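Local atomic coordinates of polyketide synthase type I (Bacillus amyloliquefaciens, PDB entry 5KKU), a protein that probably takes part in assembling a polyketide antibiotic, the deposited piece being the N-terminal dehydratase domain from the difficidin assembly line. Residues Pro121-Leu126 / Leu273-Lys278; Asp40-Leu45 / Trp87-Thr92; Thr18-Arg23 / Ser180-Gly185; Leu126-Phe131 / Thr236-Ser241. All coordinates share one frame; numbering follows the deposited sequence.

Contact 1: Pro121-Leu126 / Leu273-Lys278; sequences PRAKEL and LAECEK
Glu275 of strand 273-278 reaches up to the backbone of the loop at Pro121, Arg122 and Ala123. With CG anti to the carbonyl carbon (chi1 -71°) and the rest extended, the side chain carries its carboxylate off the sheet to the loop. The tight part of the contact is at OE2. The methyl CB of Ala123 is 3.2 Å from Glu275 OE2, and the amide N of Ala123 is 3.0 Å from the same oxygen. The amide N of Arg122 gives Glu275 OE2 a weak hydrogen bond of 3.4 Å, bent to 134° at the hydrogen. OE1 turns to Arg226 in a salt bridge and to the hydroxyl of Tyr230. The loose side is the arginine. The Arg122 side chain leads away from the strand, and Arg122 NE stays 6.9 Å from Glu275 OE1. Pro121 is exposed and only brushes the acid, with Pro121 CA 4.1 Å from Glu275 OE1. The contact lays the end of the predicted N-terminal hotdog region on a strand of the C-terminal one. With Arg226 in a salt bridge at one oxygen and a weak bond from Arg122 N at the other, the buried acid is probably ionised.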
loop_
_atom_site.group_PDB
_atom_site.type_symbol
_atom_site.label_atom_id
_atom_site.label_comp_id
_atom_site.label_asym_id
_atom_site.label_seq_id
_atom_site.Cartn_x
_atom_site.Cartn_y
_atom_site.Cartn_z
ATOM N N PRO A 121 14.511 11.746 -8.548
ATOM C CA PRO A 121 14.663 10.356 -8.119
ATOM C C PRO A 121 16.081 9.880 -8.002
ATOM O O PRO A 121 16.916 10.229 -8.768
ATOM C CB PRO A 121 13.972 9.586 -9.223
ATOM C CG PRO A 121 12.875 10.449 -9.604
ATOM C CD PRO A 121 13.570 11.717 -9.770
ATOM N N ARG A 122 16.296 9.030 -7.031
ATOM C CA ARG A 122 17.601 8.496 -6.759
ATOM C C ARG A 122 17.793 7.095 -7.324
ATOM O O ARG A 122 18.867 6.573 -7.303
ATOM C CB ARG A 122 17.836 8.472 -5.269
ATOM C CG ARG A 122 18.492 9.733 -4.724
ATOM C CD ARG A 122 18.651 9.657 -3.219
ATOM N NE ARG A 122 19.255 10.867 -2.697
ATOM C CZ ARG A 122 20.149 11.586 -3.357
ATOM N NH1 ARG A 122 20.547 11.200 -4.539
ATOM N NH2 ARG A 122 20.634 12.701 -2.847
ATOM N N ALA A 123 16.712 6.509 -7.829
ATOM C CA ALA A 123 16.762 5.169 -8.400
ATOM C C ALA A 123 16.974 5.222 -9.909
ATOM O O ALA A 123 16.135 5.740 -10.645
ATOM C CB ALA A 123 15.492 4.402 -8.066
ATOM N N LYS A 124 18.100 4.680 -10.362
ATOM C CA LYS A 124 18.425 4.664 -11.785
ATOM C C LYS A 124 17.434 3.808 -12.566
ATOM O O LYS A 124 16.941 2.798 -12.065
ATOM C CB LYS A 124 19.850 4.152 -12.003
ATOM C CG LYS A 124 20.904 4.880 -11.185
ATOM C CD LYS A 124 21.783 3.903 -10.421
ATOM C CE LYS A 124 21.328 3.764 -8.978
ATOM N NZ LYS A 124 22.459 3.430 -8.069
ATOM N N GLU A 125 17.147 4.220 -13.797
ATOM C CA GLU A 125 16.216 3.492 -14.650
ATOM C C GLU A 125 16.618 2.027 -14.781
ATOM O O GLU A 125 17.635 1.602 -14.235
ATOM C CB GLU A 125 16.138 4.141 -16.034
ATOM C CG GLU A 125 17.430 4.058 -16.832
ATOM C CD GLU A 125 17.356 4.820 -18.140
ATOM O OE1 GLU A 125 17.163 6.054 -18.101
ATOM O OE2 GLU A 125 17.491 4.186 -19.207
ATOM N N LEU A 126 15.812 1.260 -15.509
ATOM C CA LEU A 126 16.077 -0.125 -15.707
ATOM C C LEU A 126 15.510 -0.568 -17.028
ATOM O O LEU A 126 14.449 -0.149 -17.419
ATOM C CB LEU A 126 15.378 -0.841 -14.538
ATOM C CG LEU A 126 15.200 -2.350 -14.538
ATOM C CD1 LEU A 126 16.459 -3.063 -14.110
ATOM C CD2 LEU A 126 14.013 -2.765 -13.696
ATOM N N LEU A 273 8.525 5.809 -11.507
ATOM C CA LEU A 273 7.209 6.330 -11.210
ATOM C C LEU A 273 7.093 6.599 -9.733
ATOM O O LEU A 273 6.556 7.597 -9.372
ATOM C CB LEU A 273 6.046 5.463 -11.695
ATOM C CG LEU A 273 6.100 4.732 -13.013
ATOM C CD1 LEU A 273 5.131 3.589 -13.087
ATOM C CD2 LEU A 273 5.979 5.625 -14.215
ATOM N N ALA A 274 7.615 5.711 -8.924
ATOM C CA ALA A 274 7.588 5.851 -7.513
ATOM C C ALA A 274 8.762 5.197 -6.786
ATOM O O ALA A 274 9.325 4.282 -7.258
ATOM C CB ALA A 274 6.277 5.327 -7.007
ATOM N N GLU A 275 9.074 5.657 -5.597
ATOM C CA GLU A 275 10.102 5.090 -4.783
ATOM C C GLU A 275 9.603 4.794 -3.394
ATOM O O GLU A 275 8.953 5.616 -2.779
ATOM C CB GLU A 275 11.283 6.035 -4.671
ATOM C CG GLU A 275 12.136 6.229 -5.893
ATOM C CD GLU A 275 13.419 6.928 -5.562
ATOM O OE1 GLU A 275 13.372 7.982 -5.004
ATOM O OE2 GLU A 275 14.474 6.405 -5.808
ATOM N N CYS A 276 9.975 3.662 -2.880
ATOM C CA CYS A 276 9.644 3.292 -1.562
ATOM C C CYS A 276 10.859 2.854 -0.810
ATOM O O CYS A 276 11.461 1.900 -1.130
ATOM C CB CYS A 276 8.596 2.211 -1.578
ATOM S SG CYS A 276 8.014 1.676 -0.006
ATOM N N GLU A 277 11.175 3.537 0.248
ATOM C CA GLU A 277 12.349 3.220 0.999
ATOM C C GLU A 277 11.991 2.532 2.273
ATOM O O GLU A 277 11.268 3.079 3.046
ATOM C CB GLU A 277 13.094 4.479 1.320
ATOM C CG GLU A 277 13.992 4.959 0.252
ATOM C CD GLU A 277 14.663 6.217 0.651
ATOM O OE1 GLU A 277 15.028 6.337 1.824
ATOM O OE2 GLU A 277 14.810 7.071 -0.197
ATOM N N LYS A 278 12.501 1.346 2.444
ATOM C CA LYS A 278 12.323 0.576 3.624
ATOM C C LYS A 278 10.870 0.316 4.034
ATOM O O LYS A 278 10.423 0.781 5.032
ATOM C CB LYS A 278 13.148 1.168 4.750
ATOM C CG LYS A 278 13.471 0.185 5.833
ATOM C CD LYS A 278 13.608 0.850 7.175
ATOM C CE LYS A 278 14.596 0.122 8.067
ATOM N NZ LYS A 278 14.245 -1.273 8.446
#

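Contact 2: Asp40-Leu45 / Trp87-Thr92; sequences DMLYRL and WKVEIT
Leu42 of helix 40-45 and Val89 of strand 87-92 reach toward each other tip to tip. Leu42 CD2 meets Val89 CG1 at 3.6 Å. That methyl is the one anti to the backbone N of Val89 (chi1 178°), which turns it to the helix. The other branch of the leucine goes to Ile91. Here the two side chains cross at a slant, and Leu42 CD1 is 3.4 Å from Ile91 CD1, tighter than usual for two carbons. The two methyls of Leu42 are thus shared out along one face of the strand, CD2 to Val89 and CD1 to Ile91. Ile91 is extended to its tip (chi2 180°), and its CD1 also faces the sulfur of Met41, with Met41 SD 4.4 Å from Ile91 CD1. Helix and strand axes pass 10.9 Å apart, with their directions 122° apart. This is the hotdog fold, here of the predicted N-terminal half: helix 37-49 is the sausage, and the antiparallel strands are the bun around it. Val89 and Ile91 alternate with Glu90, whose CB points away from the helix. No hydrogen bond joins the two segments, and the four residues that touch are buried. The strands on either side of 86-97 add to the bed. Met110 and Cys112 of strand 107-116 also touch Leu42, and Val78 of strand 73-83 touches Met41.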
loop_
_atom_site.group_PDB
_atom_site.type_symbol
_atom_site.label_atom_id
_atom_site.label_comp_id
_atom_site.label_asym_id
_atom_site.label_seq_id
_atom_site.Cartn_x
_atom_site.Cartn_y
_atom_site.Cartn_z
ATOM N N ASP A 40 -2.639 6.946 -1.179
ATOM C CA ASP A 40 -3.397 7.612 -2.237
ATOM C C ASP A 40 -4.240 8.721 -1.673
ATOM O O ASP A 40 -4.359 9.753 -2.227
ATOM C CB ASP A 40 -4.283 6.641 -2.994
ATOM C CG ASP A 40 -5.265 7.319 -3.919
ATOM O OD1 ASP A 40 -4.948 7.765 -4.986
ATOM O OD2 ASP A 40 -6.387 7.428 -3.530
ATOM N N MET A 41 -4.886 8.485 -0.557
ATOM C CA MET A 41 -5.745 9.484 0.046
ATOM C C MET A 41 -4.985 10.751 0.349
ATOM O O MET A 41 -5.472 11.788 0.081
ATOM C CB MET A 41 -6.465 8.901 1.266
ATOM C CG MET A 41 -7.195 9.794 2.239
ATOM S SD MET A 41 -8.156 8.912 3.464
ATOM C CE MET A 41 -9.048 7.895 2.396
ATOM N N LEU A 42 -3.809 10.622 0.923
ATOM C CA LEU A 42 -2.986 11.752 1.271
ATOM C C LEU A 42 -2.584 12.568 0.064
ATOM O O LEU A 42 -2.619 13.738 0.101
ATOM C CB LEU A 42 -1.765 11.335 2.048
ATOM C CG LEU A 42 -1.927 11.425 3.539
ATOM C CD1 LEU A 42 -2.791 10.321 4.054
ATOM C CD2 LEU A 42 -0.588 11.410 4.207
ATOM N N TYR A 43 -2.234 11.892 -1.004
ATOM C CA TYR A 43 -1.883 12.539 -2.230
ATOM C C TYR A 43 -3.064 13.261 -2.872
ATOM O O TYR A 43 -2.873 14.288 -3.404
ATOM C CB TYR A 43 -1.253 11.552 -3.206
ATOM C CG TYR A 43 0.239 11.449 -3.100
ATOM C CD1 TYR A 43 1.056 12.357 -3.698
ATOM C CD2 TYR A 43 0.827 10.451 -2.364
ATOM C CE1 TYR A 43 2.405 12.256 -3.590
ATOM C CE2 TYR A 43 2.175 10.345 -2.260
ATOM C CZ TYR A 43 2.945 11.244 -2.898
ATOM O OH TYR A 43 4.257 11.168 -2.781
ATOM N N ARG A 44 -4.267 12.711 -2.793
ATOM C CA ARG A 44 -5.415 13.378 -3.329
ATOM C C ARG A 44 -5.735 14.630 -2.536
ATOM O O ARG A 44 -6.049 15.624 -3.100
ATOM C CB ARG A 44 -6.652 12.505 -3.369
ATOM C CG ARG A 44 -6.575 11.251 -4.182
ATOM C CD ARG A 44 -7.911 10.546 -4.259
ATOM N NE ARG A 44 -8.715 10.702 -3.059
ATOM C CZ ARG A 44 -8.894 9.758 -2.184
ATOM N NH1 ARG A 44 -8.329 8.613 -2.379
ATOM N NH2 ARG A 44 -9.602 9.945 -1.125
ATOM N N LEU A 45 -5.678 14.533 -1.217
ATOM C CA LEU A 45 -5.987 15.619 -0.309
ATOM C C LEU A 45 -4.926 16.691 -0.285
ATOM O O LEU A 45 -5.252 17.824 -0.203
ATOM C CB LEU A 45 -6.210 15.113 1.107
ATOM C CG LEU A 45 -7.480 14.331 1.355
ATOM C CD1 LEU A 45 -7.608 13.954 2.782
ATOM C CD2 LEU A 45 -8.699 15.086 0.926
ATOM N N TRP A 87 4.744 18.867 7.239
ATOM C CA TRP A 87 3.473 18.752 7.922
ATOM C C TRP A 87 3.275 17.398 8.537
ATOM O O TRP A 87 3.554 16.425 7.929
ATOM C CB TRP A 87 2.346 19.023 6.953
ATOM C CG TRP A 87 2.304 20.388 6.577
ATOM C CD1 TRP A 87 1.660 21.349 7.195
ATOM C CD2 TRP A 87 2.976 20.974 5.492
ATOM N NE1 TRP A 87 1.862 22.510 6.580
ATOM C CE2 TRP A 87 2.698 22.312 5.525
ATOM C CE3 TRP A 87 3.832 20.492 4.527
ATOM C CZ2 TRP A 87 3.199 23.188 4.606
ATOM C CZ3 TRP A 87 4.323 21.332 3.634
ATOM C CH2 TRP A 87 4.013 22.683 3.660
ATOM N N LYS A 88 2.744 17.332 9.731
ATOM C CA LYS A 88 2.368 16.067 10.254
ATOM C C LYS A 88 0.979 15.712 9.806
ATOM O O LYS A 88 0.110 16.515 9.765
ATOM C CB LYS A 88 2.478 16.025 11.751
ATOM C CG LYS A 88 2.214 14.671 12.368
ATOM C CD LYS A 88 1.930 14.862 13.835
ATOM C CE LYS A 88 1.454 13.610 14.540
ATOM N NZ LYS A 88 2.525 12.607 14.646
ATOM N N VAL A 89 0.794 14.465 9.433
ATOM C CA VAL A 89 -0.489 13.996 9.018
ATOM C C VAL A 89 -0.960 12.801 9.817
ATOM O O VAL A 89 -0.260 11.859 10.010
ATOM C CB VAL A 89 -0.518 13.669 7.533
ATOM C CG1 VAL A 89 -1.861 13.121 7.130
ATOM C CG2 VAL A 89 -0.195 14.885 6.723
ATOM N N GLU A 90 -2.196 12.836 10.253
ATOM C CA GLU A 90 -2.759 11.702 10.938
ATOM C C GLU A 90 -4.134 11.373 10.436
ATOM O O GLU A 90 -4.922 12.258 10.211
ATOM C CB GLU A 90 -2.805 11.952 12.419
ATOM C CG GLU A 90 -1.455 11.926 13.062
ATOM C CD GLU A 90 -1.510 12.320 14.506
ATOM O OE1 GLU A 90 -1.150 11.513 15.362
ATOM O OE2 GLU A 90 -1.944 13.446 14.770
ATOM N N ILE A 91 -4.404 10.102 10.305
ATOM C CA ILE A 91 -5.700 9.629 9.906
ATOM C C ILE A 91 -6.382 8.835 11.010
ATOM O O ILE A 91 -5.879 7.883 11.528
ATOM C CB ILE A 91 -5.610 8.791 8.657
ATOM C CG1 ILE A 91 -4.950 9.557 7.546
ATOM C CG2 ILE A 91 -6.983 8.308 8.268
ATOM C CD1 ILE A 91 -4.834 8.770 6.306
ATOM N N THR A 92 -7.562 9.244 11.382
ATOM C CA THR A 92 -8.335 8.471 12.307
ATOM C C THR A 92 -9.641 8.126 11.638
ATOM O O THR A 92 -9.907 8.604 10.602
ATOM C CB THR A 92 -8.600 9.233 13.609
ATOM O OG1 THR A 92 -9.275 10.434 13.321
ATOM C CG2 THR A 92 -7.373 9.524 14.266
#

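Contact 3: Thr18-Arg23 / Ser180-Gly185; sequences TNYIVR and SDLAEG
Leu182 lies against Tyr20 and Arg23, joining helix 181-184 to the short helix 20-23. From CB, which points toward the other helix, the side chain leaves with CG anti to the backbone N (chi1 173°) and then forks. Leu182 CD1 sits over one face of the Tyr20 ring, 4.2 Å from Tyr20 CZ. Leu182 CD2 lies 4.1 Å from Tyr20 CD1 and from Tyr20 CE1. Leu182 CD2 is also 4.4 Å from Arg23 NH1, at a slant to the guanidinium. The arginine in turn lays a face of its guanidinium against the edge of the tyrosine, with Tyr20 CD1 3.4 Å above the Arg23 plane. Phe158 meets the Tyr20 ring with nearly parallel planes. Both helices are capped at their start by a side chain. Ile21 N bonds to Asn19 OD1 at 3.0 Å, and Ala183 N to Ser180 OG at 3.3 Å. The contact bridges the predicted N-terminal and C-terminal hotdog regions near the surface. The Arg23 side chain is about 8 Å from that of His25, the predicted proton acceptor. No hydrogen bond or salt bridge spans the two segments, so they are held to each other here by van der Waals contact around one leucine.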
loop_
_atom_site.group_PDB
_atom_site.type_symbol
_atom_site.label_atom_id
_atom_site.label_comp_id
_atom_site.label_asym_id
_atom_site.label_seq_id
_atom_site.Cartn_x
_atom_site.Cartn_y
_atom_site.Cartn_z
ATOM N N THR A 18 -19.476 -0.706 0.667
ATOM C CA THR A 18 -19.568 -1.006 -0.742
ATOM C C THR A 18 -18.406 -0.528 -1.593
ATOM O O THR A 18 -18.351 -0.758 -2.762
ATOM C CB THR A 18 -20.868 -0.535 -1.393
ATOM O OG1 THR A 18 -21.041 0.840 -1.174
ATOM C CG2 THR A 18 -22.025 -1.277 -0.836
ATOM N N ASN A 19 -17.439 0.137 -0.988
ATOM C CA ASN A 19 -16.259 0.554 -1.699
ATOM C C ASN A 19 -15.521 -0.640 -2.321
ATOM O O ASN A 19 -15.284 -1.595 -1.670
ATOM C CB ASN A 19 -15.338 1.347 -0.776
ATOM C CG ASN A 19 -14.226 2.016 -1.504
ATOM O OD1 ASN A 19 -13.321 1.380 -1.936
ATOM N ND2 ASN A 19 -14.304 3.311 -1.643
ATOM N N TYR A 20 -15.187 -0.539 -3.591
ATOM C CA TYR A 20 -14.618 -1.652 -4.309
ATOM C C TYR A 20 -13.362 -2.198 -3.660
ATOM O O TYR A 20 -13.108 -3.335 -3.781
ATOM C CB TYR A 20 -14.329 -1.351 -5.774
ATOM C CG TYR A 20 -15.501 -1.191 -6.697
ATOM C CD1 TYR A 20 -16.253 -2.255 -7.079
ATOM C CD2 TYR A 20 -15.817 0.024 -7.220
ATOM C CE1 TYR A 20 -17.289 -2.118 -7.954
ATOM C CE2 TYR A 20 -16.853 0.165 -8.078
ATOM C CZ TYR A 20 -17.577 -0.922 -8.433
ATOM O OH TYR A 20 -18.575 -0.821 -9.253
ATOM N N ILE A 21 -12.608 -1.342 -2.978
ATOM C CA ILE A 21 -11.379 -1.763 -2.316
ATOM C C ILE A 21 -11.656 -2.837 -1.268
ATOM O O ILE A 21 -11.136 -3.950 -1.353
ATOM C CB ILE A 21 -10.665 -0.576 -1.643
ATOM C CG1 ILE A 21 -10.283 0.476 -2.686
ATOM C CG2 ILE A 21 -9.435 -1.054 -0.888
ATOM C CD1 ILE A 21 -10.204 1.883 -2.134
ATOM N N VAL A 22 -12.478 -2.496 -0.281
ATOM C CA VAL A 22 -12.825 -3.428 0.784
ATOM C C VAL A 22 -13.661 -4.588 0.253
ATOM O O VAL A 22 -13.614 -5.696 0.787
ATOM C CB VAL A 22 -13.597 -2.729 1.919
ATOM C CG1 VAL A 22 -12.753 -1.620 2.528
ATOM C CG2 VAL A 22 -14.917 -2.180 1.401
ATOM N N ARG A 23 -14.408 -4.356 -0.772
ATOM C CA ARG A 23 -15.185 -5.414 -1.281
ATOM C C ARG A 23 -14.292 -6.491 -1.814
ATOM O O ARG A 23 -14.567 -7.628 -1.678
ATOM C CB ARG A 23 -16.092 -4.853 -2.332
ATOM C CG ARG A 23 -16.893 -5.756 -3.213
ATOM C CD ARG A 23 -17.362 -4.810 -4.284
ATOM N NE ARG A 23 -18.022 -5.368 -5.412
ATOM C CZ ARG A 23 -17.453 -5.769 -6.531
ATOM N NH1 ARG A 23 -16.188 -5.750 -6.734
ATOM N NH2 ARG A 23 -18.209 -6.187 -7.478
ATOM N N SER A 180 -7.364 -5.143 -13.395
ATOM C CA SER A 180 -8.535 -5.644 -14.050
ATOM C C SER A 180 -9.249 -4.501 -14.758
ATOM O O SER A 180 -9.057 -3.397 -14.410
ATOM C CB SER A 180 -9.473 -6.260 -13.025
ATOM O OG SER A 180 -10.010 -5.304 -12.158
ATOM N N ASP A 181 -10.059 -4.805 -15.743
ATOM C CA ASP A 181 -10.727 -3.770 -16.476
ATOM C C ASP A 181 -11.542 -2.857 -15.559
ATOM O O ASP A 181 -11.453 -1.676 -15.666
ATOM C CB ASP A 181 -11.572 -4.324 -17.594
ATOM C CG ASP A 181 -10.754 -4.882 -18.751
ATOM O OD1 ASP A 181 -9.751 -4.316 -19.183
ATOM O OD2 ASP A 181 -11.151 -5.909 -19.259
ATOM N N LEU A 182 -12.324 -3.423 -14.648
ATOM C CA LEU A 182 -12.999 -2.658 -13.620
ATOM C C LEU A 182 -12.085 -1.695 -12.855
ATOM O O LEU A 182 -12.366 -0.529 -12.749
ATOM C CB LEU A 182 -13.684 -3.581 -12.641
ATOM C CG LEU A 182 -14.279 -2.919 -11.435
ATOM C CD1 LEU A 182 -15.544 -2.220 -11.853
ATOM C CD2 LEU A 182 -14.586 -3.942 -10.378
ATOM N N ALA A 183 -10.969 -2.199 -12.357
ATOM C CA ALA A 183 -9.983 -1.396 -11.685
ATOM C C ALA A 183 -9.353 -0.372 -12.570
ATOM O O ALA A 183 -9.045 0.691 -12.137
ATOM C CB ALA A 183 -8.926 -2.260 -11.078
ATOM N N GLU A 184 -9.228 -0.695 -13.834
ATOM C CA GLU A 184 -8.563 0.157 -14.775
ATOM C C GLU A 184 -9.327 1.429 -15.025
ATOM O O GLU A 184 -8.744 2.445 -15.254
ATOM C CB GLU A 184 -8.280 -0.600 -16.059
ATOM C CG GLU A 184 -7.938 0.261 -17.226
ATOM C CD GLU A 184 -6.776 1.169 -16.962
ATOM O OE1 GLU A 184 -5.862 0.764 -16.262
ATOM O OE2 GLU A 184 -6.821 2.302 -17.428
ATOM N N GLY A 185 -10.643 1.372 -14.941
ATOM C CA GLY A 185 -11.469 2.520 -15.170
ATOM C C GLY A 185 -11.299 3.622 -14.140
ATOM O O GLY A 185 -11.706 4.699 -14.369
#

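Contact 4: Leu126-Phe131 / Thr236-Ser241; sequences LNIEAF and TIYTYS
The start of helix 128-133 and the loop before it lie over strand 236-241, with the CA of Ile128 7.8 Å from the CA of Tyr238 and the CA of Leu126 8.9 Å from the CA of Tyr240. Ile128 sets a methyl on the Tyr238 ring. Ile128 CG2, anti to the backbone N, is 3.8 Å from the centroid of the Tyr238 ring and 26° off the normal, a CH-pi contact. The methyl is shifted toward the rim, with Ile128 CG2 3.5 Å from Tyr238 CE2. Leu126 crosses Tyr240 at about a right angle, and Leu126 CD2 is 3.7 Å from Tyr240 CD1. Phe131 meets the same tyrosine from further along the helix. Phe131 CE2 lies near the plane of the Tyr240 ring, at the ring edge, 4.3 Å from Tyr240 CE1. Both hydroxyls are satisfied on the neighbouring strand, Tyr238 by Glu176 and Tyr240 by Glu172. The helix start is fixed by Asn127 as N-cap. Ala130 N bonds to Asn127 OD1 at 3.0 Å, coming from above the carbonyl plane. Ile237 and Thr239 turn from this packing to the other side of the strand, where Phe196 and Ser200 of helix 194-200 lie. This fits the predicted C-terminal hotdog region: its sheet probably wraps helix 194-200 as the central helix, while helix 128-133 lies on the other face.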
loop_
_atom_site.group_PDB
_atom_site.type_symbol
_atom_site.label_atom_id
_atom_site.label_comp_id
_atom_site.label_asym_id
_atom_site.label_seq_id
_atom_site.Cartn_x
_atom_site.Cartn_y
_atom_site.Cartn_z
ATOM N N LEU A 126 15.812 1.260 -15.509
ATOM C CA LEU A 126 16.077 -0.125 -15.707
ATOM C C LEU A 126 15.510 -0.568 -17.028
ATOM O O LEU A 126 14.449 -0.149 -17.419
ATOM C CB LEU A 126 15.378 -0.841 -14.538
ATOM C CG LEU A 126 15.200 -2.350 -14.538
ATOM C CD1 LEU A 126 16.459 -3.063 -14.110
ATOM C CD2 LEU A 126 14.013 -2.765 -13.696
ATOM N N ASN A 127 16.243 -1.435 -17.696
ATOM C CA ASN A 127 15.790 -1.990 -18.934
ATOM C C ASN A 127 14.809 -3.106 -18.679
ATOM O O ASN A 127 15.206 -4.210 -18.441
ATOM C CB ASN A 127 16.947 -2.491 -19.799
ATOM C CG ASN A 127 16.558 -2.703 -21.243
ATOM O OD1 ASN A 127 15.555 -3.278 -21.563
ATOM N ND2 ASN A 127 17.369 -2.219 -22.107
ATOM N N ILE A 128 13.534 -2.785 -18.771
ATOM C CA ILE A 128 12.468 -3.713 -18.484
ATOM C C ILE A 128 12.523 -4.942 -19.386
ATOM O O ILE A 128 12.492 -6.019 -18.876
ATOM C CB ILE A 128 11.082 -3.053 -18.437
ATOM C CG1 ILE A 128 10.853 -2.344 -17.118
ATOM C CG2 ILE A 128 9.970 -4.066 -18.469
ATOM C CD1 ILE A 128 11.695 -1.159 -16.928
ATOM N N GLU A 129 12.594 -4.739 -20.678
ATOM C CA GLU A 129 12.687 -5.802 -21.628
ATOM C C GLU A 129 13.859 -6.736 -21.388
ATOM O O GLU A 129 13.699 -7.909 -21.441
ATOM C CB GLU A 129 12.888 -5.219 -22.979
ATOM C CG GLU A 129 11.728 -4.872 -23.830
ATOM C CD GLU A 129 12.207 -4.826 -25.263
ATOM O OE1 GLU A 129 12.372 -3.750 -25.809
ATOM O OE2 GLU A 129 12.505 -5.881 -25.820
ATOM N N ALA A 130 15.009 -6.170 -21.164
ATOM C CA ALA A 130 16.165 -6.952 -20.935
ATOM C C ALA A 130 16.079 -7.776 -19.666
ATOM O O ALA A 130 16.536 -8.854 -19.643
ATOM C CB ALA A 130 17.400 -6.093 -20.942
ATOM N N PHE A 131 15.489 -7.212 -18.620
ATOM C CA PHE A 131 15.283 -7.910 -17.363
ATOM C C PHE A 131 14.418 -9.122 -17.572
ATOM O O PHE A 131 14.721 -10.155 -17.101
ATOM C CB PHE A 131 14.678 -7.023 -16.282
ATOM C CG PHE A 131 14.810 -7.588 -14.899
ATOM C CD1 PHE A 131 13.905 -8.493 -14.413
ATOM C CD2 PHE A 131 15.842 -7.219 -14.092
ATOM C CE1 PHE A 131 14.046 -9.039 -13.172
ATOM C CE2 PHE A 131 15.979 -7.736 -12.851
ATOM C CZ PHE A 131 15.070 -8.643 -12.376
ATOM N N THR A 236 0.146 -0.488 -17.080
ATOM C CA THR A 236 0.943 -1.532 -16.497
ATOM C C THR A 236 2.150 -0.928 -15.823
ATOM O O THR A 236 2.787 -0.107 -16.372
ATOM C CB THR A 236 1.468 -2.524 -17.552
ATOM O OG1 THR A 236 0.404 -3.091 -18.295
ATOM C CG2 THR A 236 2.288 -3.611 -16.933
ATOM N N ILE A 237 2.454 -1.370 -14.621
ATOM C CA ILE A 237 3.662 -0.978 -13.937
ATOM C C ILE A 237 4.641 -2.097 -13.680
ATOM O O ILE A 237 4.326 -3.260 -13.781
ATOM C CB ILE A 237 3.404 -0.278 -12.621
ATOM C CG1 ILE A 237 2.747 -1.230 -11.644
ATOM C CG2 ILE A 237 2.587 0.972 -12.814
ATOM C CD1 ILE A 237 2.727 -0.773 -10.231
ATOM N N TYR A 238 5.844 -1.738 -13.317
ATOM C CA TYR A 238 6.892 -2.691 -13.076
ATOM C C TYR A 238 7.574 -2.410 -11.785
ATOM O O TYR A 238 8.366 -1.535 -11.715
ATOM C CB TYR A 238 7.881 -2.688 -14.230
ATOM C CG TYR A 238 7.248 -2.988 -15.548
ATOM C CD1 TYR A 238 6.584 -2.034 -16.252
ATOM C CD2 TYR A 238 7.315 -4.218 -16.063
ATOM C CE1 TYR A 238 5.989 -2.329 -17.418
ATOM C CE2 TYR A 238 6.724 -4.520 -17.229
ATOM C CZ TYR A 238 6.091 -3.574 -17.912
ATOM O OH TYR A 238 5.530 -3.913 -19.047
ATOM N N THR A 239 7.223 -3.170 -10.782
ATOM C CA THR A 239 7.753 -3.042 -9.478
ATOM C C THR A 239 9.078 -3.783 -9.306
ATOM O O THR A 239 9.129 -4.966 -9.279
ATOM C CB THR A 239 6.700 -3.459 -8.426
ATOM O OG1 THR A 239 5.566 -2.597 -8.521
ATOM C CG2 THR A 239 7.273 -3.373 -7.059
ATOM N N TYR A 240 10.157 -3.059 -9.182
ATOM C CA TYR A 240 11.428 -3.629 -9.033
ATOM C C TYR A 240 11.862 -3.667 -7.575
ATOM O O TYR A 240 11.646 -2.736 -6.851
ATOM C CB TYR A 240 12.405 -2.823 -9.841
ATOM C CG TYR A 240 13.826 -3.153 -9.588
ATOM C CD1 TYR A 240 14.444 -4.134 -10.291
ATOM C CD2 TYR A 240 14.549 -2.474 -8.677
ATOM C CE1 TYR A 240 15.724 -4.460 -10.065
ATOM C CE2 TYR A 240 15.850 -2.792 -8.444
ATOM C CZ TYR A 240 16.430 -3.785 -9.158
ATOM O OH TYR A 240 17.678 -4.131 -8.951
ATOM N N SER A 241 12.501 -4.735 -7.169
ATOM C CA SER A 241 12.969 -4.926 -5.825
ATOM C C SER A 241 14.302 -5.721 -5.798
ATOM O O SER A 241 14.509 -6.600 -6.568
ATOM C CB SER A 241 11.856 -5.588 -5.045
ATOM O OG SER A 241 12.212 -6.031 -3.800
#

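Contacts 2 and 4 are apolar helix-on-strand packings, buried wholly in contact 2 and mostly in contact 4. Contact 2 belongs to the predicted N-terminal hotdog region. Contact 4 sits on the C-terminal one, their centres 29 Å apart. Contacts 1 and 3 each bridge the two regions. Contact 3 is at the surface and largely apolar, with an arginine at its side. Contact 1 is partly buried and polar, built on one carboxylate. Contacts 1 and 4 are neighbours: they share Leu126, and Leu273 CD1 packs on Ile237 CG2 at 3.7 Å. Together they lay the connecting chain 121-131 across the C-terminal sheet. Contacts 2 and 3 touch none of the others.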